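Local coordinates for ribosomal protein s2-related protein (Deinococcus radiodurans, PDB 2JH3), which binds a [4Fe-4S] cluster and resembles chelatases in fold, perhaps acting as a sirohydrochlorin ferrochelatase, with two further domains of its own, at the interface of chains A and B. Coordinates in Å, arbitrary orientation; residue numbers count along the deposited sequence, not the author numbering. Chains: chain A/B, Ribosomal protein s2-related protein.

The interface of chains A and B. Residues chain A 296, 310, 312, 338, 350-351, 353; chain B 349, 425.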
ATOM      1  N   GLU A 296      -2.936 -12.700  -6.353  1.00 15.61           N
ATOM      2  CA  GLU A 296      -1.688 -12.325  -6.961  1.00 16.48           C
ATOM      3  C   GLU A 296      -0.780 -13.530  -7.265  1.00 16.58           C
ATOM      4  O   GLU A 296       0.426 -13.334  -7.558  1.00 18.23           O
ATOM      5  CB  GLU A 296      -0.917 -11.414  -6.021  1.00 16.00           C
ATOM      6  CG  GLU A 296      -1.471  -9.971  -5.845  1.00 16.52           C
ATOM      7  CD  GLU A 296      -0.469  -9.044  -5.025  1.00 17.25           C
ATOM      8  OE1 GLU A 296      -0.418  -9.183  -3.777  1.00 20.66           O
ATOM      9  OE2 GLU A 296       0.167  -8.131  -5.628  1.00 20.77           O
ATOM     10  N   HIS A 310       4.396 -15.395  -8.158  1.00 15.79           N
ATOM     11  CA  HIS A 310       3.608 -14.160  -8.197  1.00 14.94           C
ATOM     12  C   HIS A 310       3.205 -13.932  -9.657  1.00 14.79           C
ATOM     13  O   HIS A 310       4.004 -14.101 -10.558  1.00 12.23           O
ATOM     14  CB  HIS A 310       4.450 -13.021  -7.666  1.00 15.93           C
ATOM     15  CG  HIS A 310       3.690 -11.814  -7.273  1.00 13.76           C
ATOM     16  ND1 HIS A 310       3.038 -11.020  -8.178  1.00 16.65           N
ATOM     17  CD2 HIS A 310       3.582 -11.193  -6.088  1.00 15.34           C
ATOM     18  CE1 HIS A 310       2.530  -9.975  -7.546  1.00 16.06           C
ATOM     19  NE2 HIS A 310       2.845 -10.058  -6.284  1.00 16.33           N
ATOM     20  N   LEU A 312       3.086 -11.114 -11.200  1.00 16.31           N
ATOM     21  CA  LEU A 312       4.020 -10.162 -11.756  1.00 15.96           C
ATOM     22  C   LEU A 312       5.320 -10.824 -12.279  1.00 18.27           C
ATOM     23  O   LEU A 312       6.056 -10.228 -13.048  1.00 16.92           O
ATOM     24  CB  LEU A 312       4.399  -9.044 -10.719  1.00 15.51           C
ATOM     25  CG  LEU A 312       3.289  -8.005 -10.344  1.00 12.47           C
ATOM     26  CD1 LEU A 312       3.779  -7.128  -9.196  1.00 18.98           C
ATOM     27  CD2 LEU A 312       2.926  -7.195 -11.515  1.00 16.73           C
ATOM     28  N   GLU A 338       7.663  -6.458   0.407  1.00 20.84           N
ATOM     29  CA  GLU A 338       8.966  -6.110  -0.149  1.00 21.85           C
ATOM     30  C   GLU A 338       9.764  -5.096   0.679  1.00 22.98           C
ATOM     31  O   GLU A 338      10.969  -4.961   0.461  1.00 25.49           O
ATOM     32  CB  GLU A 338       8.844  -5.703  -1.644  1.00 21.57           C
ATOM     33  CG  GLU A 338       8.491  -6.935  -2.530  1.00 22.02           C
ATOM     34  CD  GLU A 338       8.177  -6.587  -3.962  1.00 21.07           C
ATOM     35  OE1 GLU A 338       8.370  -5.423  -4.351  1.00 24.23           O
ATOM     36  OE2 GLU A 338       7.785  -7.467  -4.732  1.00 24.70           O
ATOM     37  N   THR A 350       0.046  -6.974  -1.467  1.00 17.25           N
ATOM     38  CA  THR A 350       1.409  -6.693  -1.022  1.00 15.98           C
ATOM     39  C   THR A 350       2.265  -7.940  -1.033  1.00 16.72           C
ATOM     40  O   THR A 350       3.316  -7.934  -0.438  1.00 17.00           O
ATOM     41  CB  THR A 350       1.393  -6.137   0.381  1.00 16.08           C
ATOM     42  OG1 THR A 350       0.805  -7.118   1.219  1.00 17.56           O
ATOM     43  CG2 THR A 350       0.576  -4.829   0.448  1.00 14.52           C
ATOM     44  N   LEU A 351       1.889  -8.969  -1.821  1.00 17.24           N
ATOM     45  CA  LEU A 351       2.622 -10.219  -1.884  1.00 17.23           C
ATOM     46  C   LEU A 351       3.934  -9.844  -2.519  1.00 17.24           C
ATOM     47  O   LEU A 351       3.955  -9.111  -3.459  1.00 16.68           O
ATOM     48  CB  LEU A 351       1.901 -11.243  -2.745  1.00 18.14           C
ATOM     49  CG  LEU A 351       2.286 -12.702  -2.702  1.00 18.03           C
ATOM     50  CD1 LEU A 351       1.947 -13.186  -1.392  1.00 22.70           C
ATOM     51  CD2 LEU A 351       1.541 -13.448  -3.784  1.00 17.75           C
ATOM     52  N   ARG A 353       7.447 -10.343  -4.703  1.00 18.98           N
ATOM     53  CA  ARG A 353       7.980 -10.972  -5.858  1.00 19.74           C
ATOM     54  C   ARG A 353       9.237 -11.771  -5.495  1.00 19.08           C
ATOM     55  O   ARG A 353       9.731 -11.722  -4.391  1.00 19.35           O
ATOM     56  CB  ARG A 353       8.274  -9.956  -6.966  1.00 19.85           C
ATOM     57  CG  ARG A 353       7.055  -9.378  -7.596  1.00 21.39           C
ATOM     58  CD  ARG A 353       7.401  -8.175  -8.485  1.00 22.34           C
ATOM     59  NE  ARG A 353       7.629  -6.981  -7.692  1.00 21.73           N
ATOM     60  CZ  ARG A 353       7.889  -5.745  -8.145  1.00 23.15           C
ATOM     61  NH1 ARG A 353       8.013  -5.522  -9.437  1.00 25.24           N
ATOM     62  NH2 ARG A 353       7.974  -4.740  -7.261  1.00 23.58           N
TER
ATOM     63  N   ARG B 349       1.738  -0.052  -7.203  1.00 17.98           N
ATOM     64  CA  ARG B 349       0.897  -1.240  -7.247  1.00 18.49           C
ATOM     65  C   ARG B 349      -0.508  -0.969  -6.575  1.00 18.95           C
ATOM     66  O   ARG B 349      -0.923  -1.664  -5.637  1.00 17.41           O
ATOM     67  CB  ARG B 349       1.633  -2.424  -6.586  1.00 17.65           C
ATOM     68  CG  ARG B 349       1.238  -3.793  -7.158  1.00 21.71           C
ATOM     69  CD  ARG B 349       1.381  -4.893  -6.041  1.00 20.10           C
ATOM     70  NE  ARG B 349       2.795  -4.999  -5.728  1.00 23.92           N
ATOM     71  CZ  ARG B 349       3.315  -6.004  -5.029  1.00 22.45           C
ATOM     72  NH1 ARG B 349       2.550  -6.980  -4.625  1.00 18.57           N
ATOM     73  NH2 ARG B 349       4.603  -6.045  -4.799  1.00 24.00           N
ATOM     74  N   CYS B 425       5.948   0.126  -5.224  1.00 17.97           N
ATOM     75  CA  CYS B 425       6.133   0.417  -6.627  1.00 18.25           C
ATOM     76  C   CYS B 425       6.462  -0.837  -7.451  1.00 18.21           C
ATOM     77  O   CYS B 425       7.100  -1.725  -6.987  1.00 19.05           O
ATOM     78  CB  CYS B 425       7.281   1.439  -6.754  1.00 15.34           C
ATOM     79  SG  CYS B 425       7.596   2.251  -8.399  1.00 16.96           S
TER
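The loop of chain B carrying B:Arg349 and the loop holding the cluster ligand B:Cys425 meet a pocket of chain A built from loops at A:Glu296, A:Glu338 and A:Thr350 to A:Arg353, the end of strand 305-310 and the 3-10 helix 311-313. It is a worked example of one arginine plugged into a polar socket. B:Arg349 has CG anti to its own N (chi1 -151°) and bends at chi3, which brings the guanidinium inward end first. B:Arg349 NH1 is gripped twice. It gives a fairly straight bond to the carbonyl A:Leu351 O at 2.8 Å, nearly in the guanidinium plane. The second, a salt-bridging hydrogen bond from B:Arg349 NH1 to A:Glu296 OE2 (2.8 Å), is more bent and meets the carboxylate on its syn side. The other carboxylate oxygen, A:Glu296 OE1, accepts A:Leu351 N at 3.0 Å, bracing the acid against the loop that supplies the carbonyl. B:Arg349 NH2 lies 3.5 Å from A:Glu338 OE2, a longer salt bridge. A:Arg353 clasps that carboxylate side-on through NE and NH2; shared by the two arginines, it probably offsets their like charges. A:Arg353 NH2 also bonds weakly to the backbone carbonyl B:Cys425 O (3.2 Å). The methyl A:Leu312 CD1 lies over one guanidinium face of B:Arg349, toward its rim. With an alanine in place of B:Arg349, A:Glu296 would probably lose its cationic mate, and A:Leu351 O this donor. Repeated by the two-fold, the contact probably helps hold the deposited pair together beside the cluster-binding loop.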